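Local coordinates for uncharacterized protein (Parabacteroides merdae ATCC 43184, PDB 4OPW) that is of unknown function but, as a beta-solenoid of the GIN-domain family of putative auto-transporter adhesin heads, probably takes part in cell adhesion, at residues A[111-116]-A[132-137]; A[138-143]-A[158-163]; A[208-213]-A[226-231]. One frame throughout, in Å; residues are numbered along the deposited sequence. Where two conformers were deposited one is given.

Interaction 1 of 3, residues A[111-116]-A[132-137]; sequences KINANS and DLNVSG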
loop_
_atom_site.group_PDB
_atom_site.type_symbol
_atom_site.label_atom_id
_atom_site.label_comp_id
_atom_site.label_asym_id
_atom_site.label_seq_id
_atom_site.Cartn_x
_atom_site.Cartn_y
_atom_site.Cartn_z
ATOM N N LYS A 111 4.117 5.912 -4.888
ATOM C CA LYS A 111 3.617 4.687 -5.507
ATOM C C LYS A 111 3.751 3.535 -4.539
ATOM O O LYS A 111 4.823 3.312 -3.983
ATOM C CB LYS A 111 4.388 4.413 -6.817
ATOM C CG LYS A 111 4.052 3.086 -7.499
ATOM C CD LYS A 111 4.670 2.998 -8.911
ATOM C CE LYS A 111 6.199 2.894 -8.923
ATOM N NZ LYS A 111 6.814 3.298 -10.225
ATOM N N ILE A 112 2.645 2.821 -4.293
ATOM C CA ILE A 112 2.656 1.677 -3.404
ATOM C C ILE A 112 2.099 0.454 -4.109
ATOM O O ILE A 112 1.001 0.514 -4.684
ATOM C CB ILE A 112 1.875 1.968 -2.098
ATOM C CG1 ILE A 112 2.450 3.245 -1.418
ATOM C CG2 ILE A 112 1.915 0.738 -1.130
ATOM C CD1 ILE A 112 1.828 3.625 -0.153
ATOM N N ASN A 113 2.867 -0.649 -4.087
ATOM C CA ASN A 113 2.458 -1.937 -4.642
ATOM C C ASN A 113 2.405 -2.938 -3.500
ATOM O O ASN A 113 3.450 -3.252 -2.924
ATOM C CB ASN A 113 3.414 -2.398 -5.754
ATOM C CG ASN A 113 3.487 -1.482 -6.959
ATOM O OD1 ASN A 113 2.598 -0.660 -7.222
ATOM N ND2 ASN A 113 4.550 -1.620 -7.743
ATOM N N ALA A 114 1.194 -3.393 -3.137
ATOM C CA ALA A 114 0.980 -4.298 -2.019
ATOM C C ALA A 114 0.508 -5.623 -2.581
ATOM O O ALA A 114 -0.515 -5.682 -3.283
ATOM C CB ALA A 114 -0.044 -3.695 -1.043
ATOM N N ASN A 115 1.305 -6.669 -2.346
ATOM C CA ASN A 115 1.013 -7.988 -2.889
ATOM C C ASN A 115 0.915 -9.047 -1.821
ATOM O O ASN A 115 1.200 -8.789 -0.648
ATOM C CB ASN A 115 2.126 -8.373 -3.875
ATOM C CG ASN A 115 2.404 -7.337 -4.942
ATOM O OD1 ASN A 115 3.531 -6.829 -5.075
ATOM N ND2 ASN A 115 1.377 -6.969 -5.683
ATOM N N SER A 116 0.508 -10.258 -2.248
ATOM C CA SER A 116 0.471 -11.483 -1.464
ATOM C C SER A 116 0.235 -11.245 0.044
ATOM O O SER A 116 1.156 -11.379 0.867
ATOM C CB SER A 116 1.756 -12.281 -1.688
ATOM O OG SER A 116 2.922 -11.467 -1.631
ATOM N N ASP A 132 -0.367 6.634 -6.338
ATOM C CA ASP A 132 -0.577 5.470 -7.181
ATOM C C ASP A 132 -0.549 4.201 -6.338
ATOM O O ASP A 132 0.517 3.711 -5.946
ATOM C CB ASP A 132 0.499 5.485 -8.284
ATOM C CG ASP A 132 0.505 4.314 -9.240
ATOM O OD1 ASP A 132 -0.441 3.502 -9.195
ATOM O OD2 ASP A 132 1.449 4.223 -10.046
ATOM N N LEU A 133 -1.751 3.647 -6.078
ATOM C CA LEU A 133 -1.936 2.501 -5.205
ATOM C C LEU A 133 -2.356 1.274 -5.971
ATOM O O LEU A 133 -3.289 1.322 -6.783
ATOM C CB LEU A 133 -2.989 2.839 -4.144
ATOM C CG LEU A 133 -2.805 4.182 -3.399
ATOM C CD1 LEU A 133 -3.949 4.428 -2.434
ATOM C CD2 LEU A 133 -1.473 4.231 -2.650
ATOM N N ASN A 134 -1.643 0.174 -5.731
ATOM C CA ASN A 134 -1.881 -1.093 -6.414
ATOM C C ASN A 134 -1.915 -2.223 -5.429
ATOM O O ASN A 134 -1.009 -2.356 -4.595
ATOM C CB ASN A 134 -0.776 -1.342 -7.455
ATOM C CG ASN A 134 -0.632 -0.199 -8.435
ATOM O OD1 ASN A 134 -1.322 -0.164 -9.440
ATOM N ND2 ASN A 134 0.203 0.805 -8.101
ATOM N N VAL A 135 -2.983 -3.032 -5.496
ATOM C CA VAL A 135 -3.129 -4.176 -4.611
ATOM C C VAL A 135 -3.340 -5.442 -5.446
ATOM O O VAL A 135 -4.044 -5.409 -6.470
ATOM C CB VAL A 135 -4.291 -3.935 -3.596
ATOM C CG1 VAL A 135 -4.894 -5.253 -3.092
ATOM C CG2 VAL A 135 -3.820 -3.068 -2.414
ATOM N N SER A 136 -2.765 -6.564 -4.982
ATOM C CA SER A 136 -3.027 -7.873 -5.589
ATOM C C SER A 136 -2.817 -8.953 -4.532
ATOM O O SER A 136 -2.376 -8.634 -3.425
ATOM C CB SER A 136 -2.144 -8.106 -6.814
ATOM O OG SER A 136 -0.801 -8.373 -6.456
ATOM N N GLY A 137 -3.193 -10.192 -4.853
ATOM C CA GLY A 137 -2.992 -11.350 -3.977
ATOM C C GLY A 137 -3.555 -11.200 -2.586
ATOM O O GLY A 137 -2.920 -11.606 -1.612
HETATM O O HOH W 1 0.302 -10.852 -5.182
#
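Strands 111-114 and 132-136 run parallel, their axes 4.8 Å apart and 5° from alignment, in exact register from Lys111 beside Asp132 to Ala114 beside Val135. Four backbone bonds alternate in direction along the pair; the straightest, Ala114 N to Asn134 O (2.8 Å), has an angle of 174° at the hydrogen. Inward, Ile112 and Leu133 lie side by side: CD2 of Leu133 rests 4.1 Å from CB of Ile112, and one step on CG2 of Val135 meets CB of Ala114 at the same distance. These are neighbouring coils of a beta-solenoid, and the apolar row faces its interior, where Met141 of the opposing face covers Ile112, Leu133 and Val135. The outer face is polar. Asn134 turns its amide back along its own strand, so that ND2 donates to OD1 of Asp132 (3.0 Å), arriving from above the carboxylate plane. CG and CD of Lys111 run alongside that carboxylate, whose OD2 is 3.6 Å from CD, but the chain bends at chi3 (69°) and NZ stays 5.4 Å from OD2. Where the strands give way to the turn, ND2 of Asn115 donates to OG of Ser136 (2.7 Å), and a water joins the same OG to Ser116 N.

Interaction 2 of 3, residues A[138-143]-A[158-163]; sequences SANMVV and SGTINL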
loop_
_atom_site.group_PDB
_atom_site.type_symbol
_atom_site.label_atom_id
_atom_site.label_comp_id
_atom_site.label_asym_id
_atom_site.label_seq_id
_atom_site.Cartn_x
_atom_site.Cartn_y
_atom_site.Cartn_z
ATOM N N SER A 138 -4.774 -10.623 -2.484
ATOM C CA SER A 138 -5.531 -10.445 -1.242
ATOM C C SER A 138 -4.830 -9.545 -0.237
ATOM O O SER A 138 -5.152 -9.610 0.960
ATOM C CB SER A 138 -5.883 -11.789 -0.593
ATOM O OG SER A 138 -6.585 -12.635 -1.487
ATOM N N ALA A 139 -3.928 -8.659 -0.713
ATOM C CA ALA A 139 -3.332 -7.655 0.151
ATOM C C ALA A 139 -4.397 -6.594 0.503
ATOM O O ALA A 139 -5.461 -6.531 -0.129
ATOM C CB ALA A 139 -2.110 -7.007 -0.524
ATOM N N ASN A 140 -4.150 -5.815 1.562
ATOM C CA ASN A 140 -5.092 -4.796 2.018
ATOM C C ASN A 140 -4.374 -3.502 2.279
ATOM O O ASN A 140 -3.257 -3.494 2.810
ATOM C CB ASN A 140 -5.807 -5.270 3.288
ATOM C CG ASN A 140 -6.673 -6.482 3.065
ATOM O OD1 ASN A 140 -7.728 -6.407 2.433
ATOM N ND2 ASN A 140 -6.224 -7.640 3.504
HETATM N N MSE A 141 -5.021 -2.394 1.944
HETATM C CA MSE A 141 -4.423 -1.104 2.201
HETATM C C MSE A 141 -5.416 -0.177 2.882
HETATM O O MSE A 141 -6.600 -0.175 2.536
HETATM C CB MSE A 141 -3.918 -0.478 0.908
HETATM C CG MSE A 141 -2.947 0.639 1.153
HETATM SE SE MSE A 141 -2.437 1.237 -0.619
HETATM C CE MSE A 141 -1.657 -0.075 -1.304
ATOM N N VAL A 142 -4.948 0.563 3.896
ATOM C CA VAL A 142 -5.779 1.528 4.615
ATOM C C VAL A 142 -5.051 2.875 4.606
ATOM O O VAL A 142 -3.940 2.975 5.144
ATOM C CB VAL A 142 -6.160 1.094 6.061
ATOM C CG1 VAL A 142 -7.080 2.132 6.715
ATOM C CG2 VAL A 142 -6.799 -0.301 6.082
ATOM N N VAL A 143 -5.690 3.902 4.035
ATOM C CA VAL A 143 -5.148 5.259 3.972
ATOM C C VAL A 143 -6.102 6.153 4.751
ATOM O O VAL A 143 -7.251 6.340 4.338
ATOM C CB VAL A 143 -4.915 5.752 2.506
ATOM C CG1 VAL A 143 -4.338 7.165 2.496
ATOM C CG2 VAL A 143 -3.992 4.786 1.726
ATOM N N SER A 158 -7.599 -10.023 -6.214
ATOM C CA SER A 158 -8.330 -9.864 -4.954
ATOM C C SER A 158 -7.590 -8.897 -4.069
ATOM O O SER A 158 -6.391 -8.692 -4.241
ATOM C CB SER A 158 -8.470 -11.211 -4.235
ATOM O OG SER A 158 -7.170 -11.747 -3.989
ATOM N N GLY A 159 -8.290 -8.408 -3.067
ATOM C CA GLY A 159 -7.723 -7.490 -2.091
ATOM C C GLY A 159 -8.590 -6.270 -1.886
ATOM O O GLY A 159 -9.638 -6.138 -2.528
ATOM N N THR A 160 -8.190 -5.391 -0.946
ATOM C CA THR A 160 -9.012 -4.219 -0.639
ATOM C C THR A 160 -8.166 -2.950 -0.516
ATOM O O THR A 160 -6.998 -3.000 -0.100
ATOM C CB THR A 160 -9.870 -4.402 0.642
ATOM O OG1 THR A 160 -9.045 -4.285 1.794
ATOM C CG2 THR A 160 -10.674 -5.699 0.682
ATOM N N ILE A 161 -8.780 -1.810 -0.850
ATOM C CA ILE A 161 -8.177 -0.484 -0.696
ATOM C C ILE A 161 -9.220 0.377 0.009
ATOM O O ILE A 161 -10.303 0.597 -0.532
ATOM C CB ILE A 161 -7.655 0.152 -2.015
ATOM C CG1 ILE A 161 -6.526 -0.737 -2.650
ATOM C CG2 ILE A 161 -7.126 1.581 -1.729
ATOM C CD1 ILE A 161 -6.032 -0.335 -4.068
ATOM N N ASN A 162 -8.918 0.802 1.228
ATOM C CA ASN A 162 -9.812 1.650 2.014
ATOM C C ASN A 162 -9.194 3.029 2.154
ATOM O O ASN A 162 -8.168 3.180 2.811
ATOM C CB ASN A 162 -10.081 1.011 3.383
ATOM C CG ASN A 162 -11.042 1.773 4.264
ATOM O OD1 ASN A 162 -11.613 2.792 3.879
ATOM N ND2 ASN A 162 -11.209 1.301 5.490
ATOM N N LEU A 163 -9.811 4.025 1.509
ATOM C CA LEU A 163 -9.377 5.434 1.515
ATOM C C LEU A 163 -10.397 6.170 2.340
ATOM O O LEU A 163 -11.491 6.459 1.863
ATOM C CB LEU A 163 -9.283 5.992 0.081
ATOM C CG LEU A 163 -8.502 5.166 -0.955
ATOM C CD1 LEU A 163 -8.512 5.860 -2.309
ATOM C CD2 LEU A 163 -7.042 4.929 -0.502
HETATM O O HOH W 2 -8.444 -2.261 3.451
#
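Asn140 and Thr160 cross obliquely on the outer face of two successive beta-solenoid coils, and their bond is the shortest polar contact of the pair. Thr160 OG1, set between its backbone N and carbonyl carbon (chi1 75°), donates to Asn140 OD1 at 2.6 Å, in the carbonyl plane and on a lone pair. Strands 139-143 and 159-163 beneath them are parallel, with 4.8 Å between axes, and matched from Asn140 beside Thr160 to Val143 beside Leu163. Their straightest backbone bond runs from Val143 N to Asn162 O (2.9 Å, 172° at the hydrogen).

The inward side chains pack alongside one another instead of crossing. Val143 and Leu163 run next to each other into the interior, with Leu163 CD2 3.8 Å from both CB and CG2 of Val143. Met141, a selenomethionine, extends through CG and SE before bending at chi3, and its CB stands 4.4 Å from Ile161 CG1; its far end turns into the interior.

At the turn, Ser138 and Ser158 meet tip to tip through their hydroxyls. Gly159, at phi 130°, brings its CA against Ala139 O, where a CB would collide with that oxygen. Farther along the outer face, one water donates to both Thr160 OG1 (2.7 Å) and Met141 O (2.9 Å).

Interaction 3 of 3, residues A[208-213]-A[226-231]; sequences NLKATI and AVQQKV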
loop_
_atom_site.group_PDB
_atom_site.type_symbol
_atom_site.label_atom_id
_atom_site.label_comp_id
_atom_site.label_asym_id
_atom_site.label_seq_id
_atom_site.Cartn_x
_atom_site.Cartn_y
_atom_site.Cartn_z
ATOM N N ASN A 208 -18.178 14.572 -12.375
ATOM C CA ASN A 208 -18.425 13.604 -13.434
ATOM C C ASN A 208 -17.853 12.248 -13.107
ATOM O O ASN A 208 -16.767 12.146 -12.528
ATOM C CB ASN A 208 -17.865 14.076 -14.768
ATOM C CG ASN A 208 -18.519 13.401 -15.944
ATOM O OD1 ASN A 208 -19.665 13.695 -16.307
ATOM N ND2 ASN A 208 -17.809 12.477 -16.559
ATOM N N LEU A 209 -18.588 11.220 -13.519
ATOM C CA LEU A 209 -18.201 9.833 -13.352
ATOM C C LEU A 209 -18.353 9.081 -14.661
ATOM O O LEU A 209 -19.428 9.084 -15.254
ATOM C CB LEU A 209 -19.058 9.143 -12.261
ATOM C CG LEU A 209 -18.974 7.597 -12.198
ATOM C CD1 LEU A 209 -17.571 7.120 -11.789
ATOM C CD2 LEU A 209 -20.073 6.997 -11.302
ATOM N N LYS A 210 -17.266 8.421 -15.088
ATOM C CA LYS A 210 -17.271 7.538 -16.250
ATOM C C LYS A 210 -17.153 6.121 -15.690
ATOM O O LYS A 210 -16.137 5.796 -15.063
ATOM C CB LYS A 210 -16.152 7.895 -17.234
ATOM C CG LYS A 210 -16.375 9.233 -17.931
ATOM C CD LYS A 210 -15.272 9.493 -18.889
ATOM C CE LYS A 210 -15.332 10.856 -19.499
ATOM N NZ LYS A 210 -14.390 10.906 -20.624
ATOM N N ALA A 211 -18.217 5.316 -15.834
ATOM C CA ALA A 211 -18.249 3.964 -15.271
ATOM C C ALA A 211 -18.338 2.883 -16.331
ATOM O O ALA A 211 -19.157 2.971 -17.260
ATOM C CB ALA A 211 -19.425 3.839 -14.306
ATOM N N THR A 212 -17.490 1.848 -16.181
ATOM C CA THR A 212 -17.474 0.704 -17.095
ATOM C C THR A 212 -17.474 -0.585 -16.288
ATOM O O THR A 212 -16.601 -0.778 -15.444
ATOM C CB THR A 212 -16.277 0.750 -18.062
ATOM O OG1 THR A 212 -16.128 2.071 -18.602
ATOM C CG2 THR A 212 -16.408 -0.280 -19.200
ATOM N N ILE A 213 -18.445 -1.468 -16.559
ATOM C CA ILE A 213 -18.522 -2.773 -15.897
ATOM C C ILE A 213 -18.657 -3.859 -16.939
ATOM O O ILE A 213 -19.490 -3.732 -17.826
ATOM C CB ILE A 213 -19.708 -2.868 -14.873
ATOM C CG1 ILE A 213 -19.539 -1.857 -13.697
ATOM C CG2 ILE A 213 -19.885 -4.334 -14.372
ATOM C CD1 ILE A 213 -20.713 -1.735 -12.759
ATOM N N ALA A 226 -22.728 13.849 -12.546
ATOM C CA ALA A 226 -23.182 13.386 -13.854
ATOM C C ALA A 226 -22.565 12.008 -14.071
ATOM O O ALA A 226 -21.449 11.749 -13.583
ATOM C CB ALA A 226 -22.759 14.348 -14.948
ATOM N N VAL A 227 -23.298 11.092 -14.716
ATOM C CA VAL A 227 -22.783 9.731 -14.900
ATOM C C VAL A 227 -22.936 9.291 -16.361
ATOM O O VAL A 227 -24.025 9.399 -16.925
ATOM C CB VAL A 227 -23.498 8.713 -13.937
ATOM C CG1 VAL A 227 -22.968 7.296 -14.124
ATOM C CG2 VAL A 227 -23.365 9.121 -12.469
ATOM N N GLN A 228 -21.844 8.776 -16.953
ATOM C CA GLN A 228 -21.835 8.123 -18.261
ATOM C C GLN A 228 -21.390 6.689 -17.989
ATOM O O GLN A 228 -20.329 6.488 -17.389
ATOM C CB GLN A 228 -20.935 8.820 -19.290
ATOM C CG GLN A 228 -21.310 10.275 -19.591
ATOM C CD GLN A 228 -20.609 11.218 -18.639
ATOM O OE1 GLN A 228 -19.389 11.142 -18.429
ATOM N NE2 GLN A 228 -21.370 12.115 -18.024
ATOM N N GLN A 229 -22.220 5.701 -18.330
ATOM C CA GLN A 229 -21.881 4.315 -18.013
ATOM C C GLN A 229 -22.064 3.385 -19.189
ATOM O O GLN A 229 -22.851 3.661 -20.101
ATOM C CB GLN A 229 -22.725 3.801 -16.827
ATOM C CG GLN A 229 -24.242 3.784 -17.080
ATOM C CD GLN A 229 -25.011 3.335 -15.876
ATOM O OE1 GLN A 229 -25.365 2.164 -15.749
ATOM N NE2 GLN A 229 -25.277 4.251 -14.961
ATOM N N LYS A 230 -21.358 2.246 -19.127
ATOM C CA LYS A 230 -21.488 1.144 -20.067
ATOM C C LYS A 230 -21.324 -0.123 -19.266
ATOM O O LYS A 230 -20.244 -0.382 -18.724
ATOM C CB LYS A 230 -20.493 1.243 -21.241
ATOM C CG LYS A 230 -20.754 0.217 -22.361
ATOM C CD LYS A 230 -22.190 0.265 -22.935
ATOM C CE LYS A 230 -22.488 -0.930 -23.804
ATOM N NZ LYS A 230 -23.940 -1.258 -23.816
ATOM N N VAL A 231 -22.427 -0.853 -19.100
ATOM C CA VAL A 231 -22.467 -2.082 -18.311
ATOM C C VAL A 231 -22.880 -3.257 -19.173
ATOM O O VAL A 231 -23.925 -3.207 -19.838
ATOM C CB VAL A 231 -23.432 -1.943 -17.092
ATOM C CG1 VAL A 231 -23.624 -3.275 -16.372
ATOM C CG2 VAL A 231 -22.959 -0.866 -16.122
#
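Two side-chain amides, those of Asn208 and Gln228, form a reciprocal pair of hydrogen bonds across the outer face of the sheet. Gln228 NE2 donates to Asn208 OD1 at 2.9 Å, and Asn208 ND2 returns a bond to Gln228 OE1 at 2.8 Å. Each donor arrives on a lone pair of the opposing carbonyl, and the two planes differ by only 15°, so the paired bonds hold both groups flat. Torsions bring them together: Asn208 CG is anti to its backbone N (chi1 -158°), whereas Gln228 bends at chi2 (89°) and reaches back two residues along its strand. The two side chains therefore cross at about a right angle. Ala226 CB closes in on Asn208 OD1 at 3.4 Å, and CG of Lys210 lies beside Gln228 OE1, while the rest of that lysine extends away.

Beneath the amides, strands 208-213 and 226-231 are parallel and in register, joined by five backbone bonds such as Ala211 N to Gln228 O. They are the last two strands of this face of a beta-solenoid, and 226-232 forms its edge within the chain. On the inward side, Leu209 CD2 touches both methyls of Val227, each at 4.1 Å, and Val231 CG2 sits alongside Ile213 CB at 4.0 Å. Ala211 is small, and its CB meets Gln229 CB before that glutamine's chain leads off. Farther in, on strand 218-221, Ile219 packs on Ala211 and Ile213, and Tyr221 on Leu209 and Val227; Val237 of the final strand lies against Val231 and Gln229.

Interactions 1 and 2 are facing walls of one stretch of the solenoid, joined in the chain by the turn at Gly137 and Ser138. Their centres are 8 Å apart and their inward side chains interlock: Val135 CG2 reaches Ile161 CG1 at 3.6 Å, Leu133 CD1 reaches Leu163 CD2 at 3.7 Å, and Ile112 CG2 meets Met141 CE at 3.7 Å. Interaction 3 repeats the parallel pairing of interaction 1 in the same sheet, nearer the C-terminus. Its centre is about 25 Å from that of interaction 1 and about 23 Å from that of interaction 2, without contact. The three follow one another in series along the chain.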